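Long-range contacts in GH18329p (Drosophila melanogaster, PDB 5YGC), which binds the N-terminal region of Piwi through its Tudor domain and takes part in the piRNA pathway that represses transposons in the germline: residues R165-K170 / G191-D196; F95-D100 / L119-V124; P4-V9 / Q21-Q26. One frame throughout, in Å; residues are numbered along the deposited sequence. Where two conformers were deposited one is given.

Contact 1: residues R165-K170 / G191-D196; sequences RVVTYK and GVELFD
Val-167 and Thr-168 both face Gly-191, forming a classic beta bulge. It sits in the antiparallel pairing of strands 162-170 and 189-195, in the nuclease-like (OB-fold) half of the extended Tudor domain. Backbone hydrogen bonds carry the pairing. Gly-191 O accepts two, from Val-167 N at 2.9 Å and from Thr-168 N at 3.2 Å. Gly-191 N returns a bond to Thr-168 O at 2.6 Å. Beyond the bulge, Arg-165 and Glu-193 are a hydrogen-bonded pair, with Arg-165 N 3.0 Å from Glu-193 O and Glu-193 N 2.8 Å from Arg-165 O.

Apolar contact is modest. Val-166 and Val-192 share one face of the sheet, and Val-166 CB lies 4.4 Å from Val-192 CG1. A beta carbon on Gly-191 would press against Thr-168 CG2.

The charged pair lies on the face of Thr-168. Glu-193 has CG anti to the main-chain nitrogen (chi1 156°) and an extended chain, and it runs alongside Arg-165. No salt bridge forms: Glu-193 OE2 is 4.6 Å from Arg-165 NH1 and well out of the guanidinium plane. Arg-165 NE bonds O of Ser-2, probably a construct residue. A water accepts from Arg-165 NH1 at 3.2 Å and bonds Glu-193 O weakly.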
loop_
_atom_site.group_PDB
_atom_site.type_symbol
_atom_site.label_atom_id
_atom_site.label_comp_id
_atom_site.label_asym_id
_atom_site.label_seq_id
_atom_site.Cartn_x
_atom_site.Cartn_y
_atom_site.Cartn_z
ATOM N N ARG A 165 -15.107 8.061 4.191
ATOM C CA ARG A 165 -15.486 8.536 5.514
ATOM C C ARG A 165 -15.019 7.506 6.549
ATOM O O ARG A 165 -15.180 6.304 6.341
ATOM C CB ARG A 165 -16.997 8.751 5.608
ATOM C CG ARG A 165 -17.529 9.841 4.689
ATOM C CD ARG A 165 -19.040 9.970 4.801
ATOM N NE ARG A 165 -19.538 11.258 4.311
ATOM C CZ ARG A 165 -19.746 11.537 3.029
ATOM N NH1 ARG A 165 -19.508 10.618 2.112
ATOM N NH2 ARG A 165 -20.201 12.734 2.668
ATOM N N VAL A 166 -14.423 7.955 7.649
ATOM C CA VAL A 166 -14.053 7.000 8.692
ATOM C C VAL A 166 -15.251 6.777 9.626
ATOM O O VAL A 166 -15.880 7.732 10.081
ATOM C CB VAL A 166 -12.807 7.458 9.481
ATOM C CG1 VAL A 166 -13.084 8.751 10.263
ATOM C CG2 VAL A 166 -12.350 6.341 10.419
ATOM N N VAL A 167 -15.623 5.518 9.863
ATOM C CA VAL A 167 -16.828 5.267 10.654
ATOM C C VAL A 167 -16.664 4.325 11.852
ATOM O O VAL A 167 -17.556 4.252 12.688
ATOM C CB VAL A 167 -17.962 4.719 9.784
ATOM C CG1 VAL A 167 -18.274 5.681 8.633
ATOM C CG2 VAL A 167 -17.614 3.357 9.277
ATOM N N THR A 168 -15.545 3.614 11.936
ATOM C CA THR A 168 -15.248 2.822 13.126
ATOM C C THR A 168 -13.779 2.415 13.125
ATOM O O THR A 168 -12.996 2.859 12.268
ATOM C CB THR A 168 -16.169 1.554 13.261
ATOM O OG1 THR A 168 -15.930 0.920 14.525
ATOM C CG2 THR A 168 -15.933 0.572 12.157
ATOM N N TYR A 169 -13.414 1.607 14.115
ATOM C CA TYR A 169 -12.027 1.289 14.424
ATOM C C TYR A 169 -11.947 -0.124 14.966
ATOM O O TYR A 169 -12.946 -0.667 15.452
ATOM C CB TYR A 169 -11.448 2.282 15.444
ATOM C CG TYR A 169 -11.618 3.713 14.994
ATOM C CD1 TYR A 169 -12.781 4.412 15.286
ATOM C CD2 TYR A 169 -10.634 4.347 14.236
ATOM C CE1 TYR A 169 -12.963 5.708 14.841
ATOM C CE2 TYR A 169 -10.792 5.651 13.797
ATOM C CZ TYR A 169 -11.964 6.325 14.100
ATOM O OH TYR A 169 -12.154 7.616 13.676
ATOM N N LYS A 170 -10.762 -0.715 14.869
ATOM C CA LYS A 170 -10.496 -2.007 15.483
ATOM C C LYS A 170 -9.046 -2.038 15.922
ATOM O O LYS A 170 -8.246 -1.219 15.470
ATOM C CB LYS A 170 -10.791 -3.151 14.511
ATOM C CG LYS A 170 -9.752 -3.312 13.423
ATOM C CD LYS A 170 -9.827 -4.696 12.739
ATOM C CE LYS A 170 -10.953 -4.772 11.710
ATOM N NZ LYS A 170 -10.929 -6.026 10.870
ATOM N N GLY A 191 -11.681 1.968 10.156
ATOM C CA GLY A 191 -12.631 1.291 9.295
ATOM C C GLY A 191 -13.384 2.348 8.531
ATOM O O GLY A 191 -13.963 3.258 9.135
ATOM N N VAL A 192 -13.371 2.243 7.205
ATOM C CA VAL A 192 -13.880 3.308 6.373
ATOM C C VAL A 192 -14.992 2.875 5.452
ATOM O O VAL A 192 -15.126 1.707 5.089
ATOM C CB VAL A 192 -12.771 3.928 5.488
ATOM C CG1 VAL A 192 -11.686 4.558 6.347
ATOM C CG2 VAL A 192 -12.192 2.876 4.553
ATOM N N GLU A 193 -15.782 3.860 5.063
ATOM C CA GLU A 193 -16.766 3.690 4.027
ATOM C C GLU A 193 -16.218 4.355 2.759
ATOM O O GLU A 193 -15.585 5.418 2.830
ATOM C CB GLU A 193 -18.089 4.278 4.496
ATOM C CG GLU A 193 -19.059 4.698 3.435
ATOM C CD GLU A 193 -20.210 5.455 4.059
ATOM O OE1 GLU A 193 -20.583 5.102 5.200
ATOM O OE2 GLU A 193 -20.715 6.412 3.433
ATOM N N LEU A 194 -16.405 3.694 1.620
ATOM C CA LEU A 194 -15.897 4.172 0.338
ATOM C C LEU A 194 -17.015 4.360 -0.674
ATOM O O LEU A 194 -17.872 3.491 -0.839
ATOM C CB LEU A 194 -14.878 3.201 -0.244
ATOM C CG LEU A 194 -13.575 2.953 0.485
ATOM C CD1 LEU A 194 -12.733 1.979 -0.328
ATOM C CD2 LEU A 194 -12.848 4.275 0.698
ATOM N N PHE A 195 -16.967 5.482 -1.382
ATOM C CA PHE A 195 -17.970 5.793 -2.385
ATOM C C PHE A 195 -17.285 6.246 -3.673
ATOM O O PHE A 195 -16.327 7.027 -3.628
ATOM C CB PHE A 195 -18.905 6.872 -1.838
ATOM C CG PHE A 195 -19.936 7.332 -2.805
ATOM C CD1 PHE A 195 -21.108 6.612 -2.982
ATOM C CD2 PHE A 195 -19.760 8.520 -3.509
ATOM C CE1 PHE A 195 -22.085 7.060 -3.875
ATOM C CE2 PHE A 195 -20.722 8.969 -4.395
ATOM C CZ PHE A 195 -21.888 8.242 -4.580
ATOM N N ASP A 196 -17.743 5.739 -4.815
ATOM C CA ASP A 196 -17.153 6.139 -6.088
ATOM C C ASP A 196 -18.003 7.227 -6.725
ATOM O O ASP A 196 -19.077 6.946 -7.240
ATOM C CB ASP A 196 -17.007 4.934 -7.034
ATOM C CG ASP A 196 -16.330 5.299 -8.373
ATOM O OD1 ASP A 196 -16.090 6.496 -8.623
ATOM O OD2 ASP A 196 -16.048 4.382 -9.183
HETATM O O HOH W 1 -17.738 8.008 1.900
#

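Contact 2: residues F95-D100 / L119-V124; sequences FVDYGD and LRFQAV
Phe-121 has CG beside its own backbone N (chi1 -69°), which brings its ring against Val-96. Val-96 CG1 is anti to its carbonyl carbon (chi1 -60°), which turns both methyls to that ring. The contact joins two loops. Residues 95-100 form the turn of the beta hairpin of strands 89-95 and 101-104 in the Tudor core. Their sequence includes the Val-Asp-Tyr-Gly run familiar from Tudor domains. Residues 119-124 lead from the core into strand 124-128 of the other half.

Val-96 CG2 makes a CH-pi contact, 3.8 Å from the Phe-121 ring centroid and only 13° off the normal. Val-96 CG1 lies 3.9 Å from Phe-121 CD2, on the same side of the ring but beyond its CD2-CE2 border. An alanine at Phe-121 removes the ring, which is likely to open a gap beside both Val-96 methyls.

Asp-97 supplies the polar grip. Its OD1 uses the anti lone pair to accept from Gln-122 N at 3.0 Å, and it also forms a salt bridge with Arg-73. Gln-122 bends at chi2, and its NE2 bonds Arg-120 O at 2.8 Å, from above the carbonyl plane. Ala-123 N donates to Val-96 O at 3.2 Å. The methyl of Ala-123 packs on the turn, with CB 3.5 Å from Tyr-98 C. A water donates to both Val-96 O and Ala-123 O, at 2.8 Å each.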
loop_
_atom_site.group_PDB
_atom_site.type_symbol
_atom_site.label_atom_id
_atom_site.label_comp_id
_atom_site.label_asym_id
_atom_site.label_seq_id
_atom_site.Cartn_x
_atom_site.Cartn_y
_atom_site.Cartn_z
ATOM N N PHE A 95 6.354 -1.035 1.184
ATOM C CA PHE A 95 6.488 0.256 0.507
ATOM C C PHE A 95 5.617 1.311 1.183
ATOM O O PHE A 95 4.398 1.392 0.941
ATOM C CB PHE A 95 6.162 0.115 -0.984
ATOM C CG PHE A 95 7.261 -0.549 -1.764
ATOM C CD1 PHE A 95 7.633 -1.858 -1.486
ATOM C CD2 PHE A 95 7.959 0.145 -2.740
ATOM C CE1 PHE A 95 8.665 -2.467 -2.182
ATOM C CE2 PHE A 95 8.991 -0.464 -3.439
ATOM C CZ PHE A 95 9.341 -1.772 -3.158
ATOM N N VAL A 96 6.259 2.118 2.033
ATOM C CA VAL A 96 5.535 2.923 3.017
ATOM C C VAL A 96 4.623 3.982 2.416
ATOM O O VAL A 96 3.732 4.474 3.094
ATOM C CB VAL A 96 6.500 3.621 4.010
ATOM C CG1 VAL A 96 7.324 2.572 4.780
ATOM C CG2 VAL A 96 7.404 4.609 3.282
ATOM N N ASP A 97 4.807 4.329 1.149
ATOM C CA ASP A 97 3.948 5.373 0.600
ATOM C C ASP A 97 2.783 4.809 -0.218
ATOM O O ASP A 97 1.869 5.555 -0.596
ATOM C CB ASP A 97 4.780 6.343 -0.235
ATOM C CG ASP A 97 5.790 7.116 0.610
ATOM O OD1 ASP A 97 5.387 7.675 1.656
ATOM O OD2 ASP A 97 6.987 7.144 0.240
ATOM N N TYR A 98 2.801 3.498 -0.476
ATOM C CA TYR A 98 1.811 2.883 -1.366
ATOM C C TYR A 98 1.061 1.715 -0.724
ATOM O O TYR A 98 -0.137 1.554 -0.938
ATOM C CB TYR A 98 2.489 2.433 -2.657
ATOM C CG TYR A 98 2.941 3.618 -3.463
ATOM C CD1 TYR A 98 4.168 4.219 -3.216
ATOM C CD2 TYR A 98 2.115 4.172 -4.443
ATOM C CE1 TYR A 98 4.580 5.321 -3.934
ATOM C CE2 TYR A 98 2.513 5.273 -5.167
ATOM C CZ TYR A 98 3.749 5.842 -4.906
ATOM O OH TYR A 98 4.165 6.948 -5.604
ATOM N N GLY A 99 1.772 0.919 0.070
ATOM C CA GLY A 99 1.154 -0.111 0.892
ATOM C C GLY A 99 1.408 -1.543 0.445
ATOM O O GLY A 99 1.138 -2.491 1.197
ATOM N N ASP A 100 1.883 -1.721 -0.787
ATOM C CA ASP A 100 2.276 -3.068 -1.238
ATOM C C ASP A 100 3.532 -3.478 -0.504
ATOM O O ASP A 100 4.284 -2.620 -0.046
ATOM C CB ASP A 100 2.552 -3.120 -2.747
ATOM C CG ASP A 100 1.290 -3.170 -3.582
ATOM O OD1 ASP A 100 0.497 -4.150 -3.445
ATOM O OD2 ASP A 100 1.118 -2.234 -4.398
ATOM N N LEU A 119 8.715 13.895 4.429
ATOM C CA LEU A 119 7.305 13.664 4.124
ATOM C C LEU A 119 6.722 12.515 4.932
ATOM O O LEU A 119 7.313 11.439 5.004
ATOM C CB LEU A 119 7.130 13.371 2.634
ATOM C CG LEU A 119 5.693 13.205 2.145
ATOM C CD1 LEU A 119 4.889 14.477 2.397
ATOM C CD2 LEU A 119 5.686 12.850 0.666
ATOM N N ARG A 120 5.561 12.751 5.535
ATOM C CA ARG A 120 4.812 11.702 6.213
ATOM C C ARG A 120 4.638 10.498 5.285
ATOM O O ARG A 120 4.406 10.676 4.089
ATOM C CB ARG A 120 3.446 12.246 6.660
ATOM C CG ARG A 120 2.596 11.300 7.470
ATOM C CD ARG A 120 1.245 11.942 7.812
ATOM N NE ARG A 120 1.392 13.145 8.633
ATOM C CZ ARG A 120 1.561 13.136 9.954
ATOM N NH1 ARG A 120 1.622 11.981 10.606
ATOM N NH2 ARG A 120 1.673 14.282 10.624
ATOM N N PHE A 121 4.775 9.289 5.831
ATOM C CA PHE A 121 4.501 8.068 5.084
ATOM C C PHE A 121 3.070 8.097 4.572
ATOM O O PHE A 121 2.140 8.337 5.330
ATOM C CB PHE A 121 4.739 6.826 5.949
ATOM C CG PHE A 121 6.192 6.586 6.280
ATOM C CD1 PHE A 121 7.184 7.378 5.721
ATOM C CD2 PHE A 121 6.558 5.582 7.156
ATOM C CE1 PHE A 121 8.515 7.174 6.030
ATOM C CE2 PHE A 121 7.894 5.363 7.466
ATOM C CZ PHE A 121 8.870 6.166 6.908
ATOM N N GLN A 122 2.890 7.859 3.281
ATOM C CA GLN A 122 1.646 8.248 2.644
ATOM C C GLN A 122 0.552 7.190 2.652
ATOM O O GLN A 122 -0.611 7.541 2.555
ATOM C CB GLN A 122 1.932 8.690 1.215
ATOM C CG GLN A 122 2.643 10.047 1.174
ATOM C CD GLN A 122 1.767 11.152 1.728
ATOM O OE1 GLN A 122 0.640 11.345 1.265
ATOM N NE2 GLN A 122 2.262 11.865 2.743
ATOM N N ALA A 123 0.904 5.909 2.766
ATOM C CA ALA A 123 -0.117 4.863 2.703
ATOM C C ALA A 123 -0.768 4.647 4.076
ATOM O O ALA A 123 -0.085 4.390 5.076
ATOM C CB ALA A 123 0.482 3.550 2.168
ATOM N N VAL A 124 -2.091 4.752 4.128
ATOM C CA VAL A 124 -2.796 4.563 5.397
ATOM C C VAL A 124 -3.583 3.254 5.363
ATOM O O VAL A 124 -4.467 3.065 4.539
ATOM C CB VAL A 124 -3.736 5.756 5.725
ATOM C CG1 VAL A 124 -4.496 5.509 7.033
ATOM C CG2 VAL A 124 -2.938 7.096 5.799
HETATM O O HOH W 2 2.534 3.366 5.368
#

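Contact 3: residues P4-V9 / Q21-Q26; sequences PMEVYV and QLIGPQ
Tyr-8 and Ile-23 make the tight part of this contact. The Ile-23 side chain crosses the Tyr-8 ring at about a right angle. Its CD1 sits over the ring centre, 3.6 Å from the centroid and 13° off the normal, in a CH-pi contact. Ile-23 CG1 reaches the same face, 3.5 Å from Tyr-8 CE2. The torsions of Ile-23 explain this: CG1 is anti to the carbonyl carbon (chi1 -67°) and the chain then runs on extended, so both atoms lie across the ring. Trp-159 meets Tyr-8 edge-to-face. The backbone is closely joined here too. Tyr-8 N donates to Gln-21 O, and Gln-21 N donates to Tyr-8 O at 2.7 Å. Gln-21 projects on the same side of the sheet as Tyr-8. Its amide plane is turned 68° from the ring, and its NE2 bonds Asp-97 O. On the opposite sheet face the buried Val-7 meets Leu-22, with Val-7 CG1 3.8 Å from Leu-22 CD1.

The other end is looser. Ile-23 N still bonds Glu-6 O at 3.0 Å, but a water also donates to Glu-6 O and to Ile-23 O. Glu-6 is exposed, and its carboxylate has a long, weak ion pair with Lys-161. Met-5 CB stays 4.3 Å from Leu-22 CD1. Gly-24 sits at the N-cap position, right before helix 25-41. The whole is an antiparallel beta hairpin, the opening one of the OB-fold half of an extended Tudor domain, running straight into the helix.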
loop_
_atom_site.group_PDB
_atom_site.type_symbol
_atom_site.label_atom_id
_atom_site.label_comp_id
_atom_site.label_asym_id
_atom_site.label_seq_id
_atom_site.Cartn_x
_atom_site.Cartn_y
_atom_site.Cartn_z
ATOM N N PRO A 4 -16.372 13.985 4.122
ATOM C CA PRO A 4 -15.908 13.191 2.977
ATOM C C PRO A 4 -14.446 13.497 2.727
ATOM O O PRO A 4 -14.053 14.657 2.819
ATOM C CB PRO A 4 -16.793 13.676 1.831
ATOM C CG PRO A 4 -17.103 15.120 2.202
ATOM C CD PRO A 4 -17.254 15.094 3.712
ATOM N N MET A 5 -13.645 12.476 2.450
ATOM C CA MET A 5 -12.223 12.669 2.184
ATOM C C MET A 5 -11.843 12.047 0.839
ATOM O O MET A 5 -12.099 10.870 0.600
ATOM C CB MET A 5 -11.371 12.046 3.298
ATOM C CG MET A 5 -11.630 12.576 4.696
ATOM S SD MET A 5 -10.661 11.625 5.901
ATOM C CE MET A 5 -11.552 10.069 5.929
ATOM N N GLU A 6 -11.235 12.828 -0.038
ATOM C CA GLU A 6 -10.815 12.292 -1.324
ATOM C C GLU A 6 -9.558 11.432 -1.171
ATOM O O GLU A 6 -8.547 11.897 -0.645
ATOM C CB GLU A 6 -10.574 13.430 -2.322
ATOM C CG GLU A 6 -11.834 14.231 -2.636
ATOM C CD GLU A 6 -11.625 15.226 -3.767
ATOM O OE1 GLU A 6 -10.467 15.642 -3.988
ATOM O OE2 GLU A 6 -12.617 15.586 -4.435
ATOM N N VAL A 7 -9.634 10.178 -1.622
ATOM C CA VAL A 7 -8.517 9.253 -1.504
ATOM C C VAL A 7 -8.288 8.446 -2.774
ATOM O O VAL A 7 -9.197 8.295 -3.599
ATOM C CB VAL A 7 -8.718 8.222 -0.355
ATOM C CG1 VAL A 7 -8.927 8.917 0.977
ATOM C CG2 VAL A 7 -9.883 7.290 -0.672
ATOM N N TYR A 8 -7.069 7.917 -2.906
ATOM C CA TYR A 8 -6.825 6.763 -3.770
ATOM C C TYR A 8 -6.626 5.486 -2.946
ATOM O O TYR A 8 -5.924 5.512 -1.937
ATOM C CB TYR A 8 -5.570 6.953 -4.619
ATOM C CG TYR A 8 -5.543 8.165 -5.506
ATOM C CD1 TYR A 8 -6.499 8.351 -6.496
ATOM C CD2 TYR A 8 -4.535 9.107 -5.373
ATOM C CE1 TYR A 8 -6.459 9.459 -7.319
ATOM C CE2 TYR A 8 -4.487 10.222 -6.191
ATOM C CZ TYR A 8 -5.445 10.388 -7.162
ATOM O OH TYR A 8 -5.403 11.497 -7.974
ATOM N N VAL A 9 -7.189 4.369 -3.402
ATOM C CA VAL A 9 -6.773 3.069 -2.898
ATOM C C VAL A 9 -5.503 2.664 -3.663
ATOM O O VAL A 9 -5.535 2.409 -4.874
ATOM C CB VAL A 9 -7.885 2.009 -3.042
ATOM C CG1 VAL A 9 -7.365 0.587 -2.653
ATOM C CG2 VAL A 9 -9.096 2.413 -2.195
ATOM N N GLN A 21 -4.278 6.601 -0.041
ATOM C CA GLN A 21 -3.497 7.817 -0.019
ATOM C C GLN A 21 -4.454 8.996 -0.023
ATOM O O GLN A 21 -5.470 8.966 -0.721
ATOM C CB GLN A 21 -2.564 7.888 -1.222
ATOM C CG GLN A 21 -1.610 6.711 -1.353
ATOM C CD GLN A 21 -0.947 6.705 -2.713
ATOM O OE1 GLN A 21 -1.544 7.135 -3.706
ATOM N NE2 GLN A 21 0.284 6.220 -2.774
ATOM N N LEU A 22 -4.145 10.017 0.768
ATOM C CA LEU A 22 -4.955 11.230 0.783
ATOM C C LEU A 22 -4.635 12.097 -0.418
ATOM O O LEU A 22 -3.469 12.392 -0.692
ATOM C CB LEU A 22 -4.729 12.037 2.059
ATOM C CG LEU A 22 -5.612 11.671 3.246
ATOM C CD1 LEU A 22 -7.066 11.730 2.828
ATOM C CD2 LEU A 22 -5.277 10.292 3.767
ATOM N N ILE A 23 -5.675 12.510 -1.129
ATOM C CA ILE A 23 -5.515 13.401 -2.272
ATOM C C ILE A 23 -5.420 14.846 -1.785
ATOM O O ILE A 23 -6.181 15.272 -0.916
ATOM C CB ILE A 23 -6.683 13.226 -3.265
ATOM C CG1 ILE A 23 -6.604 11.826 -3.891
ATOM C CG2 ILE A 23 -6.666 14.315 -4.350
ATOM C CD1 ILE A 23 -7.818 11.424 -4.693
ATOM N N GLY A 24 -4.462 15.592 -2.320
ATOM C CA GLY A 24 -4.316 16.989 -1.954
ATOM C C GLY A 24 -2.881 17.433 -2.082
ATOM O O GLY A 24 -2.168 16.957 -2.969
ATOM N N PRO A 25 -2.447 18.352 -1.211
ATOM C CA PRO A 25 -1.035 18.744 -1.175
ATOM C C PRO A 25 -0.114 17.530 -0.963
ATOM O O PRO A 25 0.982 17.487 -1.523
ATOM C CB PRO A 25 -0.960 19.707 0.018
ATOM C CG PRO A 25 -2.341 20.194 0.216
ATOM C CD PRO A 25 -3.257 19.090 -0.227
ATOM N N GLN A 26 -0.575 16.556 -0.181
ATOM C CA GLN A 26 0.226 15.373 0.130
ATOM C C GLN A 26 0.524 14.528 -1.109
ATOM O O GLN A 26 1.645 14.085 -1.303
ATOM C CB GLN A 26 -0.476 14.507 1.181
ATOM C CG GLN A 26 -0.640 15.178 2.529
ATOM C CD GLN A 26 -1.793 16.167 2.546
ATOM O OE1 GLN A 26 -2.648 16.159 1.654
ATOM N NE2 GLN A 26 -1.806 17.046 3.549
HETATM O O HOH W 3 -7.918 14.226 0.716
#

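Overall arrangement
Contacts 1 and 3 share the mixed sheet of the OB-fold half, where strands 5-12 and 162-170 are neighbours. Their centres are 13 Å apart. They touch by packing, with Arg-165 NH2 3.6 Å from Pro-4 CB and Leu-194 CD1 4.1 Å from Val-9 CG2. Contact 2 lies nearest the centre of the chain, about 6 Å from it, where the Tudor core meets that half. Its centre is 12 Å from that of contact 3, and Gln-21 NE2 to Asp-97 O, 2.8 Å, bridges them. Contacts 1 and 2 do not touch; their centres are 18 Å apart. In extended Tudor domains the Piwi peptide typically binds between the two halves.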